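Local coordinates for protein alpha-toxin (Clostridium novyi, PDB 2VK9) that belongs to the large clostridial toxins, with a glycosyltransferase-type catalytic domain of the GT-A class preceded by an N-terminal helical domain, at residues A[2-12]-A[71-82]. Residues are numbered along the deposited sequence; the frame is centred on the assembly and turned at random.
Sequences LITREQLMKIA and ALENFRDSLYSE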
ATOM      1  N   LEU A   2      -7.097  20.836  27.661  1.00 51.44           N
ATOM      2  CA  LEU A   2      -7.876  19.578  27.803  1.00 51.23           C
ATOM      3  C   LEU A   2      -9.204  19.710  27.044  1.00 51.12           C
ATOM      4  O   LEU A   2      -9.380  20.634  26.227  1.00 51.04           O
ATOM      5  CB  LEU A   2      -8.125  19.286  29.291  1.00 51.17           C
ATOM      6  CG  LEU A   2      -8.014  17.829  29.791  1.00 51.70           C
ATOM      7  CD1 LEU A   2      -8.081  17.764  31.322  1.00 52.52           C
ATOM      8  CD2 LEU A   2      -9.076  16.917  29.194  1.00 51.76           C
ATOM      9  N   ILE A   3     -10.117  18.771  27.310  1.00 50.73           N
ATOM     10  CA  ILE A   3     -11.507  18.836  26.869  1.00 50.10           C
ATOM     11  C   ILE A   3     -12.244  19.809  27.792  1.00 50.12           C
ATOM     12  O   ILE A   3     -11.777  20.100  28.906  1.00 50.14           O
ATOM     13  CB  ILE A   3     -12.199  17.452  26.955  1.00 49.84           C
ATOM     14  CG1 ILE A   3     -11.445  16.400  26.151  1.00 48.79           C
ATOM     15  CG2 ILE A   3     -13.589  17.511  26.370  1.00 50.45           C
ATOM     16  CD1 ILE A   3     -12.186  15.086  26.124  1.00 47.49           C
ATOM     17  N   THR A   4     -13.397  20.299  27.331  1.00 49.90           N
ATOM     18  CA  THR A   4     -14.198  21.262  28.084  1.00 49.66           C
ATOM     19  C   THR A   4     -14.751  20.706  29.399  1.00 49.44           C
ATOM     20  O   THR A   4     -14.820  19.494  29.592  1.00 49.36           O
ATOM     21  CB  THR A   4     -15.335  21.827  27.215  1.00 49.74           C
ATOM     22  OG1 THR A   4     -16.186  20.753  26.817  1.00 50.17           O
ATOM     23  CG2 THR A   4     -14.803  22.565  25.978  1.00 49.46           C
ATOM     24  N   ARG A   5     -15.136  21.609  30.297  1.00 49.30           N
ATOM     25  CA  ARG A   5     -15.656  21.244  31.611  1.00 49.37           C
ATOM     26  C   ARG A   5     -17.130  20.812  31.516  1.00 48.84           C
ATOM     27  O   ARG A   5     -17.823  21.219  30.592  1.00 48.89           O
ATOM     28  CB  ARG A   5     -15.404  22.427  32.554  1.00 49.64           C
ATOM     29  CG  ARG A   5     -16.505  22.849  33.506  1.00 52.12           C
ATOM     30  CD  ARG A   5     -16.416  24.374  33.717  1.00 55.82           C
ATOM     31  NE  ARG A   5     -17.016  24.829  34.978  1.00 58.48           N
ATOM     32  CZ  ARG A   5     -17.560  26.035  35.155  1.00 59.73           C
ATOM     33  NH1 ARG A   5     -17.591  26.905  34.148  1.00 60.31           N
ATOM     34  NH2 ARG A   5     -18.088  26.370  36.332  1.00 60.03           N
ATOM     35  N   GLU A   6     -17.591  19.965  32.440  1.00 48.55           N
ATOM     36  CA  GLU A   6     -18.973  19.439  32.422  1.00 48.30           C
ATOM     37  C   GLU A   6     -20.039  20.528  32.495  1.00 48.31           C
ATOM     38  O   GLU A   6     -21.061  20.446  31.824  1.00 48.18           O
ATOM     39  CB  GLU A   6     -19.216  18.424  33.548  1.00 48.27           C
ATOM     40  CG  GLU A   6     -20.589  17.736  33.471  1.00 48.22           C
ATOM     41  CD  GLU A   6     -21.116  17.225  34.809  1.00 48.87           C
ATOM     42  OE1 GLU A   6     -20.555  17.568  35.867  1.00 49.95           O
ATOM     43  OE2 GLU A   6     -22.117  16.478  34.808  1.00 49.42           O
ATOM     44  N   GLN A   7     -19.805  21.533  33.332  1.00 48.45           N
ATOM     45  CA  GLN A   7     -20.684  22.694  33.423  1.00 48.54           C
ATOM     46  C   GLN A   7     -20.635  23.477  32.111  1.00 47.97           C
ATOM     47  O   GLN A   7     -21.660  23.903  31.581  1.00 47.63           O
ATOM     48  CB  GLN A   7     -20.232  23.600  34.570  1.00 49.04           C
ATOM     49  CG  GLN A   7     -19.666  22.867  35.785  1.00 51.55           C
ATOM     50  CD  GLN A   7     -20.753  22.232  36.648  1.00 55.29           C
ATOM     51  OE1 GLN A   7     -21.657  22.927  37.148  1.00 56.74           O
ATOM     52  NE2 GLN A   7     -20.666  20.905  36.838  1.00 54.91           N
ATOM     53  N   LEU A   8     -19.432  23.609  31.637  1.00 47.62           N
ATOM     54  CA  LEU A   8     -19.159  24.301  30.382  1.00 47.24           C
ATOM     55  C   LEU A   8     -19.906  23.654  29.221  1.00 47.39           C
ATOM     56  O   LEU A   8     -20.298  24.310  28.346  1.00 46.93           O
ATOM     57  CB  LEU A   8     -17.656  24.318  30.096  1.00 48.24           C
ATOM     58  CG  LEU A   8     -17.217  25.031  28.815  1.00 48.06           C
ATOM     59  CD1 LEU A   8     -17.572  26.510  28.876  1.00 48.87           C
ATOM     60  CD2 LEU A   8     -15.727  24.842  28.574  1.00 46.75           C
ATOM     61  N   MET A   9     -19.987  22.372  29.323  1.00 46.10           N
ATOM     62  CA  MET A   9     -20.674  21.556  28.325  1.00 45.37           C
ATOM     63  C   MET A   9     -22.169  21.893  28.185  1.00 44.88           C
ATOM     64  O   MET A   9     -22.826  21.425  27.258  1.00 45.07           O
ATOM     65  CB  MET A   9     -20.473  20.079  28.645  1.00 45.31           C
ATOM     66  CG  MET A   9     -21.529  19.172  28.075  1.00 45.58           C
ATOM     67  SD  MET A   9     -21.234  18.838  26.350  1.00 45.65           S
ATOM     68  CE  MET A   9     -20.470  17.236  26.533  1.00 45.20           C
ATOM     69  N   LYS A  10     -22.703  22.708  29.092  1.00 44.33           N
ATOM     70  CA  LYS A  10     -24.034  23.297  28.891  1.00 43.42           C
ATOM     71  C   LYS A  10     -23.986  24.519  27.936  1.00 43.16           C
ATOM     72  O   LYS A  10     -24.230  25.674  28.302  1.00 43.15           O
ATOM     73  CB  LYS A  10     -24.727  23.561  30.222  1.00 42.81           C
ATOM     74  CG  LYS A  10     -25.174  22.263  30.924  1.00 42.76           C
ATOM     75  CD  LYS A  10     -24.011  21.455  31.526  1.00 40.40           C
ATOM     76  CE  LYS A  10     -24.481  20.210  32.286  1.00 39.77           C
ATOM     77  NZ  LYS A  10     -25.017  20.468  33.649  1.00 36.11           N
ATOM     78  N   ILE A  11     -23.560  24.192  26.716  1.00 42.64           N
ATOM     79  CA  ILE A  11     -23.719  24.951  25.493  1.00 41.83           C
ATOM     80  C   ILE A  11     -24.698  24.045  24.754  1.00 40.95           C
ATOM     81  O   ILE A  11     -25.179  24.354  23.665  1.00 40.72           O
ATOM     82  CB  ILE A  11     -22.340  25.089  24.711  1.00 42.14           C
ATOM     83  CG1 ILE A  11     -22.519  25.676  23.301  1.00 43.48           C
ATOM     84  CG2 ILE A  11     -21.615  23.741  24.569  1.00 41.68           C
ATOM     85  CD1 ILE A  11     -22.652  27.207  23.226  1.00 45.63           C
ATOM     86  N   ALA A  12     -24.980  22.912  25.397  1.00 39.92           N
ATOM     87  CA  ALA A  12     -25.884  21.890  24.895  1.00 39.21           C
ATOM     88  C   ALA A  12     -27.269  21.940  25.553  1.00 38.75           C
ATOM     89  O   ALA A  12     -28.058  20.998  25.433  1.00 38.85           O
ATOM     90  CB  ALA A  12     -25.265  20.523  25.089  1.00 39.21           C
ATOM     91  N   ALA A  71     -24.436  21.058  19.300  1.00 32.13           N
ATOM     92  CA  ALA A  71     -23.508  21.281  20.390  1.00 32.32           C
ATOM     93  C   ALA A  71     -22.634  20.048  20.630  1.00 32.56           C
ATOM     94  O   ALA A  71     -21.427  20.164  20.867  1.00 32.41           O
ATOM     95  CB  ALA A  71     -24.260  21.653  21.648  1.00 32.11           C
ATOM     96  N   LEU A  72     -23.255  18.873  20.555  1.00 32.96           N
ATOM     97  CA  LEU A  72     -22.580  17.610  20.828  1.00 33.12           C
ATOM     98  C   LEU A  72     -21.625  17.237  19.713  1.00 33.56           C
ATOM     99  O   LEU A  72     -20.629  16.583  19.957  1.00 33.74           O
ATOM    100  CB  LEU A  72     -23.593  16.488  21.068  1.00 32.76           C
ATOM    101  CG  LEU A  72     -24.214  16.488  22.466  1.00 32.67           C
ATOM    102  CD1 LEU A  72     -25.393  15.550  22.537  1.00 32.57           C
ATOM    103  CD2 LEU A  72     -23.191  16.143  23.546  1.00 31.62           C
ATOM    104  N   GLU A  73     -21.931  17.658  18.491  1.00 34.26           N
ATOM    105  CA  GLU A  73     -21.036  17.442  17.367  1.00 34.98           C
ATOM    106  C   GLU A  73     -19.792  18.335  17.490  1.00 35.29           C
ATOM    107  O   GLU A  73     -18.671  17.867  17.266  1.00 35.43           O
ATOM    108  CB  GLU A  73     -21.764  17.661  16.039  1.00 35.04           C
ATOM    109  CG  GLU A  73     -21.060  17.053  14.817  1.00 36.50           C
ATOM    110  CD  GLU A  73     -21.145  15.513  14.742  1.00 38.98           C
ATOM    111  OE1 GLU A  73     -22.088  14.911  15.309  1.00 39.43           O
ATOM    112  OE2 GLU A  73     -20.259  14.903  14.095  1.00 39.49           O
ATOM    113  N   ASN A  74     -19.983  19.604  17.857  1.00 35.52           N
ATOM    114  CA  ASN A  74     -18.853  20.478  18.181  1.00 35.92           C
ATOM    115  C   ASN A  74     -18.039  19.910  19.336  1.00 35.98           C
ATOM    116  O   ASN A  74     -16.814  19.978  19.331  1.00 36.30           O
ATOM    117  CB  ASN A  74     -19.315  21.890  18.541  1.00 36.17           C
ATOM    118  CG  ASN A  74     -19.860  22.662  17.349  1.00 36.90           C
ATOM    119  OD1 ASN A  74     -19.645  22.296  16.192  1.00 37.66           O
ATOM    120  ND2 ASN A  74     -20.570  23.746  17.634  1.00 36.96           N
ATOM    121  N   PHE A  75     -18.728  19.353  20.326  1.00 35.85           N
ATOM    122  CA  PHE A  75     -18.063  18.715  21.441  1.00 36.04           C
ATOM    123  C   PHE A  75     -17.231  17.540  20.952  1.00 36.57           C
ATOM    124  O   PHE A  75     -16.090  17.363  21.382  1.00 37.02           O
ATOM    125  CB  PHE A  75     -19.075  18.243  22.484  1.00 35.70           C
ATOM    126  CG  PHE A  75     -18.516  17.246  23.464  1.00 35.34           C
ATOM    127  CD1 PHE A  75     -17.582  17.634  24.422  1.00 34.63           C
ATOM    128  CD2 PHE A  75     -18.927  15.914  23.429  1.00 35.04           C
ATOM    129  CE1 PHE A  75     -17.062  16.713  25.322  1.00 34.04           C
ATOM    130  CE2 PHE A  75     -18.415  14.980  24.341  1.00 34.40           C
ATOM    131  CZ  PHE A  75     -17.480  15.381  25.282  1.00 34.25           C
ATOM    132  N   ARG A  76     -17.804  16.741  20.055  1.00 36.88           N
ATOM    133  CA  ARG A  76     -17.114  15.577  19.505  1.00 37.02           C
ATOM    134  C   ARG A  76     -15.826  15.998  18.796  1.00 37.35           C
ATOM    135  O   ARG A  76     -14.793  15.354  18.954  1.00 37.60           O
ATOM    136  CB  ARG A  76     -18.027  14.782  18.570  1.00 36.80           C
ATOM    137  CG  ARG A  76     -17.317  13.679  17.816  1.00 36.83           C
ATOM    138  CD  ARG A  76     -18.178  13.140  16.708  1.00 36.48           C
ATOM    139  NE  ARG A  76     -18.955  11.995  17.158  1.00 36.46           N
ATOM    140  CZ  ARG A  76     -20.180  11.714  16.733  1.00 37.15           C
ATOM    141  NH1 ARG A  76     -20.789  12.505  15.857  1.00 37.02           N
ATOM    142  NH2 ARG A  76     -20.804  10.648  17.199  1.00 37.28           N
ATOM    143  N   ASP A  77     -15.884  17.095  18.048  1.00 37.51           N
ATOM    144  CA  ASP A  77     -14.703  17.625  17.378  1.00 37.75           C
ATOM    145  C   ASP A  77     -13.533  17.855  18.321  1.00 37.45           C
ATOM    146  O   ASP A  77     -12.384  17.766  17.906  1.00 37.53           O
ATOM    147  CB  ASP A  77     -15.031  18.925  16.645  1.00 38.12           C
ATOM    148  CG  ASP A  77     -15.829  18.697  15.368  1.00 39.79           C
ATOM    149  OD1 ASP A  77     -16.045  17.525  14.971  1.00 40.63           O
ATOM    150  OD2 ASP A  77     -16.244  19.708  14.755  1.00 41.80           O
ATOM    151  N   SER A  78     -13.823  18.150  19.585  1.00 37.27           N
ATOM    152  CA  SER A  78     -12.759  18.427  20.552  1.00 37.37           C
ATOM    153  C   SER A  78     -12.107  17.147  21.058  1.00 37.32           C
ATOM    154  O   SER A  78     -10.990  17.179  21.574  1.00 37.37           O
ATOM    155  CB  SER A  78     -13.256  19.295  21.719  1.00 37.41           C
ATOM    156  OG  SER A  78     -14.260  18.645  22.482  1.00 37.56           O
ATOM    157  N   LEU A  79     -12.811  16.026  20.910  1.00 37.15           N
ATOM    158  CA  LEU A  79     -12.228  14.713  21.150  1.00 36.98           C
ATOM    159  C   LEU A  79     -11.089  14.446  20.158  1.00 37.20           C
ATOM    160  O   LEU A  79     -10.087  13.827  20.507  1.00 37.06           O
ATOM    161  CB  LEU A  79     -13.291  13.625  21.032  1.00 36.64           C
ATOM    162  CG  LEU A  79     -14.574  13.748  21.848  1.00 36.22           C
ATOM    163  CD1 LEU A  79     -15.534  12.629  21.463  1.00 35.81           C
ATOM    164  CD2 LEU A  79     -14.301  13.733  23.344  1.00 35.50           C
ATOM    165  N   TYR A  80     -11.260  14.922  18.926  1.00 37.51           N
ATOM    166  CA  TYR A  80     -10.251  14.803  17.885  1.00 37.99           C
ATOM    167  C   TYR A  80      -9.041  15.660  18.223  1.00 38.96           C
ATOM    168  O   TYR A  80      -7.897  15.234  18.061  1.00 39.23           O
ATOM    169  CB  TYR A  80     -10.813  15.248  16.534  1.00 37.47           C
ATOM    170  CG  TYR A  80     -12.030  14.488  16.044  1.00 36.95           C
ATOM    171  CD1 TYR A  80     -12.227  13.149  16.376  1.00 36.60           C
ATOM    172  CD2 TYR A  80     -12.967  15.102  15.210  1.00 35.77           C
ATOM    173  CE1 TYR A  80     -13.328  12.455  15.919  1.00 35.87           C
ATOM    174  CE2 TYR A  80     -14.064  14.410  14.742  1.00 35.18           C
ATOM    175  CZ  TYR A  80     -14.239  13.088  15.102  1.00 35.80           C
ATOM    176  OH  TYR A  80     -15.323  12.383  14.652  1.00 36.50           O
ATOM    177  N   SER A  81      -9.298  16.879  18.682  1.00 40.03           N
ATOM    178  CA  SER A  81      -8.228  17.786  19.079  1.00 40.95           C
ATOM    179  C   SER A  81      -7.502  17.245  20.289  1.00 41.13           C
ATOM    180  O   SER A  81      -6.315  17.497  20.469  1.00 41.49           O
ATOM    181  CB  SER A  81      -8.780  19.177  19.381  1.00 41.07           C
ATOM    182  OG  SER A  81      -9.103  19.845  18.173  1.00 42.67           O
ATOM    183  N   GLU A  82      -8.226  16.503  21.117  1.00 41.40           N
ATOM    184  CA  GLU A  82      -7.643  15.887  22.287  1.00 41.92           C
ATOM    185  C   GLU A  82      -6.834  14.671  21.864  1.00 41.87           C
ATOM    186  O   GLU A  82      -5.795  14.387  22.450  1.00 41.98           O
ATOM    187  CB  GLU A  82      -8.727  15.509  23.299  1.00 42.08           C
ATOM    188  CG  GLU A  82      -8.198  14.940  24.610  1.00 43.93           C
ATOM    189  CD  GLU A  82      -7.621  15.994  25.556  1.00 46.89           C
ATOM    190  OE1 GLU A  82      -7.557  17.197  25.194  1.00 47.79           O
ATOM    191  OE2 GLU A  82      -7.239  15.608  26.685  1.00 48.61           O
TER
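Residues 2-12 run against the direction of helix 69-90, from Leu2 beside Glu82 through Ile3 at Ser78, their CA atoms 6.5 Å apart, to Ala12 at Ala71; in between, a type I turn from Gln7 to Lys10 bulges outward. No hydrogen bond joins the two segments, and side-chain packing carries most of the contact. Phe75, its CG anti to the backbone N (chi1 164°), gathers Ile3, Thr4 and Met9 around its ring. Met9, bent at chi2 and chi3, sets its CE methyl over the middle of one face, 3.4 Å from the centroid and 3° off the normal, a CH-pi contact; SD sits over the same face, making this a Met-aromatic pair. Thr4 OG1 comes to the ring edge, while Ile3 CG2 approaches CE1 of Phe75 obliquely at 3.7 Å. Ile3 CD1 reaches Leu79 CD2, and Ile3 CG1 lies against the aliphatic part of Glu82, whose bent chain brings OE2 beside Leu2 CD2. At the far end the methyls of Ala12 and Ala71 meet at 3.8 Å, and Ala71 CB lies 3.5 Å from Ile11 O. Leu2 and Ile3 also touch Phe33, and Met9 touches Leu27, of helix 21-35; Leu49 of helix 42-62 touches Ile3. This is an N-terminal arm, extended at first and then coiled into a helical turn, packed onto the N-terminal helical domain of a TcdB-like toxin.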